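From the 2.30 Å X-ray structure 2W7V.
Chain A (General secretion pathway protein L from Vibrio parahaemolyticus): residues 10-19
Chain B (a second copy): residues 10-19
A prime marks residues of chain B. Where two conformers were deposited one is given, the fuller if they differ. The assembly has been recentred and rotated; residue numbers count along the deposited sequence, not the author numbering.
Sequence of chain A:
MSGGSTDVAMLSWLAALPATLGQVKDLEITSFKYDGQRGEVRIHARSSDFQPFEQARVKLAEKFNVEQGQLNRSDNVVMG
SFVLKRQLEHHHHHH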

# COMPACT_ATOMS: atom_id res chain seq x y z
N MSE A 10 7.97 2.25 -8.28
CA MSE A 10 6.79 1.53 -7.82
C MSE A 10 6.03 2.25 -6.68
O MSE A 10 4.82 2.27 -6.67
N LEU A 11 6.76 2.84 -5.74
CA LEU A 11 6.13 3.63 -4.69
C LEU A 11 5.29 4.76 -5.28
O LEU A 11 4.17 4.99 -4.87
N SER A 12 5.82 5.46 -6.27
CA SER A 12 5.07 6.52 -6.92
C SER A 12 3.81 6.02 -7.62
O SER A 12 2.73 6.60 -7.40
N TRP A 13 3.94 4.96 -8.42
CA TRP A 13 2.85 4.48 -9.30
C TRP A 13 1.78 3.71 -8.51
O TRP A 13 0.64 3.63 -8.93
N LEU A 14 2.18 3.13 -7.41
CA LEU A 14 1.22 2.57 -6.47
C LEU A 14 0.04 3.54 -6.13
O LEU A 14 -1.07 3.10 -5.79
N ALA A 15 0.28 4.84 -6.18
CA ALA A 15 -0.75 5.88 -5.95
C ALA A 15 -1.97 5.80 -6.92
O ALA A 15 -3.07 6.29 -6.59
N ALA A 16 -1.75 5.22 -8.10
CA ALA A 16 -2.76 5.00 -9.13
C ALA A 16 -3.62 3.72 -8.91
O ALA A 16 -4.58 3.51 -9.62
N LEU A 17 -3.25 2.87 -7.98
CA LEU A 17 -3.91 1.58 -7.82
C LEU A 17 -5.30 1.65 -7.16
O LEU A 17 -6.21 0.94 -7.60
N PRO A 18 -5.47 2.48 -6.12
CA PRO A 18 -6.82 2.59 -5.59
C PRO A 18 -7.82 3.08 -6.62
O PRO A 18 -8.90 2.48 -6.74
N ALA A 19 -7.46 4.13 -7.35
CA ALA A 19 -8.35 4.67 -8.38
C ALA A 19 -8.55 3.62 -9.47
O ALA A 19 -9.67 3.44 -9.95
N MSE B 10 -10.01 4.77 3.77
CA MSE B 10 -8.57 4.59 3.89
C MSE B 10 -7.89 4.15 2.57
O MSE B 10 -6.82 4.61 2.25
N LEU B 11 -8.53 3.26 1.83
CA LEU B 11 -8.02 2.87 0.52
C LEU B 11 -7.85 4.08 -0.40
O LEU B 11 -6.85 4.24 -1.05
N SER B 12 -8.84 4.96 -0.42
CA SER B 12 -8.75 6.16 -1.22
C SER B 12 -7.62 7.09 -0.80
O SER B 12 -6.83 7.51 -1.66
N TRP B 13 -7.52 7.37 0.51
CA TRP B 13 -6.59 8.38 1.04
C TRP B 13 -5.14 7.86 1.08
O TRP B 13 -4.20 8.64 1.06
N LEU B 14 -4.99 6.56 1.18
CA LEU B 14 -3.70 5.95 1.00
C LEU B 14 -2.93 6.43 -0.27
O LEU B 14 -1.70 6.42 -0.33
N ALA B 15 -3.67 6.82 -1.31
CA ALA B 15 -3.10 7.37 -2.56
C ALA B 15 -2.22 8.65 -2.37
O ALA B 15 -1.36 8.96 -3.20
N ALA B 16 -2.49 9.38 -1.27
CA ALA B 16 -1.76 10.59 -0.87
C ALA B 16 -0.45 10.30 -0.09
O ALA B 16 0.31 11.21 0.17
N LEU B 17 -0.21 9.07 0.31
CA LEU B 17 0.90 8.76 1.18
C LEU B 17 2.28 8.76 0.48
O LEU B 17 3.25 9.25 1.05
N PRO B 18 2.37 8.21 -0.74
CA PRO B 18 3.65 8.31 -1.41
C PRO B 18 4.09 9.75 -1.62
O PRO B 18 5.25 10.07 -1.32
N ALA B 19 3.19 10.59 -2.10
CA ALA B 19 3.51 12.00 -2.33
C ALA B 19 3.83 12.66 -0.98
O ALA B 19 4.76 13.45 -0.89

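What forms the apolar centre of this contact? The answer is Pro18 and its two-fold mate Pro18′, whose CA-to-CB bonds point toward the opposing stretch and whose rings are puckered C-gamma exo; each proline is the residue of its stretch most covered by the partner, at 78 Å². The ring of Pro18′ sits over Leu14 and comes closest to its side chain at 3.6 Å, from Leu14 CD2 to Pro18′ CG. Because the axis is exact, Pro18 CG lies 3.6 Å from Leu14′ CD2 in the same way. Each copy thus supplies both a proline and the surface that receives one, and the pairing occurs twice.

How do the leucines reach a proline when their CA-to-CB bonds run sideways? Their rotamers carry the ends of the side chains nearer. Leu14 is t at chi1 and t at chi2, its chi1 of 162° and chi2 of 156° bringing CD2 against the ring. Leu11, t at chi1 and p at chi2, makes a looser apolar contact, with Leu11 CG 4.4 Å from Pro18′ CB. Leu14 is buried in the assembly, whereas Leu11 remains partly exposed.

Why can the two backbones come so close at Ala15? The CA atoms of Ala15 and Ala15′ are 4.4 Å apart, an approach for which the small methyl side chains are well suited. Each CB points sideways, so the methyl groups do not meet head-on; instead Ala15 O lies 3.5 Å from Ala15′ CB. The methyl also makes a loose apolar contact with the proline of the other copy, with Ala15 CB 4.4 Å from Pro18′ CG and Pro18 CG 4.4 Å from Ala15′ CB.

Where does the contact turn polar? It does so mainly through backbone oxygens that face carbon: Leu11 O approaches Pro18′ CB at 3.4 Å, and Pro18 CB approaches Leu11′ O at the same distance. No hydrogen bond crosses between the stretches; the 368 Å² buried between them, both sides summed, is made up of van der Waals contact, including these oxygen-to-carbon approaches. The backbone amides of Leu14 to Leu17 are satisfied within their own chain, as in the bond from Leu14 N to Met10 O, 2.9 Å long.

Which side chains stay out? Ser12 (chi1 m), Trp13 (chi1 m) and Ala16 direct their CA-to-CB bonds away, and Ser12 OG is hydrogen-bonded elsewhere in the structure. Selenomethionine Met10 is buried but out of reach, while Leu17, m at chi1 and t at chi2, points sideways and is likewise buried without touching the other stretch.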

# COMPACT_ATOMS: atom_id res chain seq x y z
CB MSE A 10 7.17 0.11 -7.41
CG MSE A 10 5.96 -0.73 -7.03
SE MSE A 10 4.68 -1.17 -8.47
CE MSE A 10 5.85 -2.24 -9.53
CB LEU A 11 7.19 4.17 -3.73
CG LEU A 11 6.72 4.78 -2.41
CD1 LEU A 11 5.91 3.78 -1.63
CD2 LEU A 11 7.92 5.21 -1.62
CB SER A 12 5.97 7.27 -7.89
OG SER A 12 7.08 7.85 -7.20
CB TRP A 13 3.38 3.58 -10.44
CG TRP A 13 4.56 4.10 -11.26
CD1 TRP A 13 4.89 5.40 -11.53
CD2 TRP A 13 5.55 3.30 -11.93
NE1 TRP A 13 6.02 5.46 -12.31
CE2 TRP A 13 6.45 4.19 -12.57
CE3 TRP A 13 5.76 1.92 -12.06
CZ2 TRP A 13 7.53 3.74 -13.31
CZ3 TRP A 13 6.83 1.47 -12.79
CH2 TRP A 13 7.71 2.38 -13.41
CB LEU A 14 2.05 2.19 -5.23
CG LEU A 14 1.41 1.95 -3.88
CD1 LEU A 14 2.35 1.04 -3.08
CD2 LEU A 14 1.15 3.27 -3.23
CB ALA A 15 -0.11 7.26 -6.03
CB ALA A 16 -2.10 4.94 -10.50
CB LEU A 17 -2.98 0.60 -7.09
CG LEU A 17 -1.80 0.04 -7.91
CD1 LEU A 17 -0.89 -0.82 -7.01
CD2 LEU A 17 -2.26 -0.77 -9.14
CB PRO A 18 -6.64 3.59 -4.43
CG PRO A 18 -5.21 3.35 -3.96
CD PRO A 18 -4.53 3.30 -5.32
CB ALA A 19 -7.83 5.93 -8.91
CB MSE B 10 -8.25 3.61 5.01
CG MSE B 10 -6.76 3.47 5.27
SE MSE B 10 -5.81 5.06 5.97
CE MSE B 10 -6.70 5.15 7.67
CB LEU B 11 -8.93 1.81 -0.11
CG LEU B 11 -8.42 1.07 -1.34
CD1 LEU B 11 -7.12 0.38 -1.04
CD2 LEU B 11 -9.46 0.07 -1.77
CB SER B 12 -10.09 6.90 -1.21
OG SER B 12 -11.12 6.07 -1.74
CB TRP B 13 -6.99 8.86 2.46
CG TRP B 13 -8.45 9.27 2.68
CD1 TRP B 13 -9.30 9.81 1.76
CD2 TRP B 13 -9.18 9.20 3.91
NE1 TRP B 13 -10.53 10.07 2.35
CE2 TRP B 13 -10.48 9.70 3.66
CE3 TRP B 13 -8.86 8.76 5.21
CZ2 TRP B 13 -11.45 9.76 4.65
CZ3 TRP B 13 -9.82 8.82 6.18
CH2 TRP B 13 -11.11 9.32 5.90
CB LEU B 14 -3.97 4.43 0.98
CG LEU B 14 -2.98 3.44 0.43
CD1 LEU B 14 -3.25 2.08 1.07
CD2 LEU B 14 -3.10 3.42 -1.07
CB ALA B 15 -4.22 7.65 -3.55
CB ALA B 16 -2.67 11.48 -0.05
CB LEU B 17 0.65 7.44 1.93
CG LEU B 17 -0.39 7.49 3.07
CD1 LEU B 17 -0.64 6.09 3.63
CD2 LEU B 17 0.03 8.46 4.20
CB PRO B 18 3.40 7.59 -2.75
CG PRO B 18 2.34 6.54 -2.39
CD PRO B 18 1.41 7.44 -1.57
CB ALA B 19 2.42 12.68 -3.04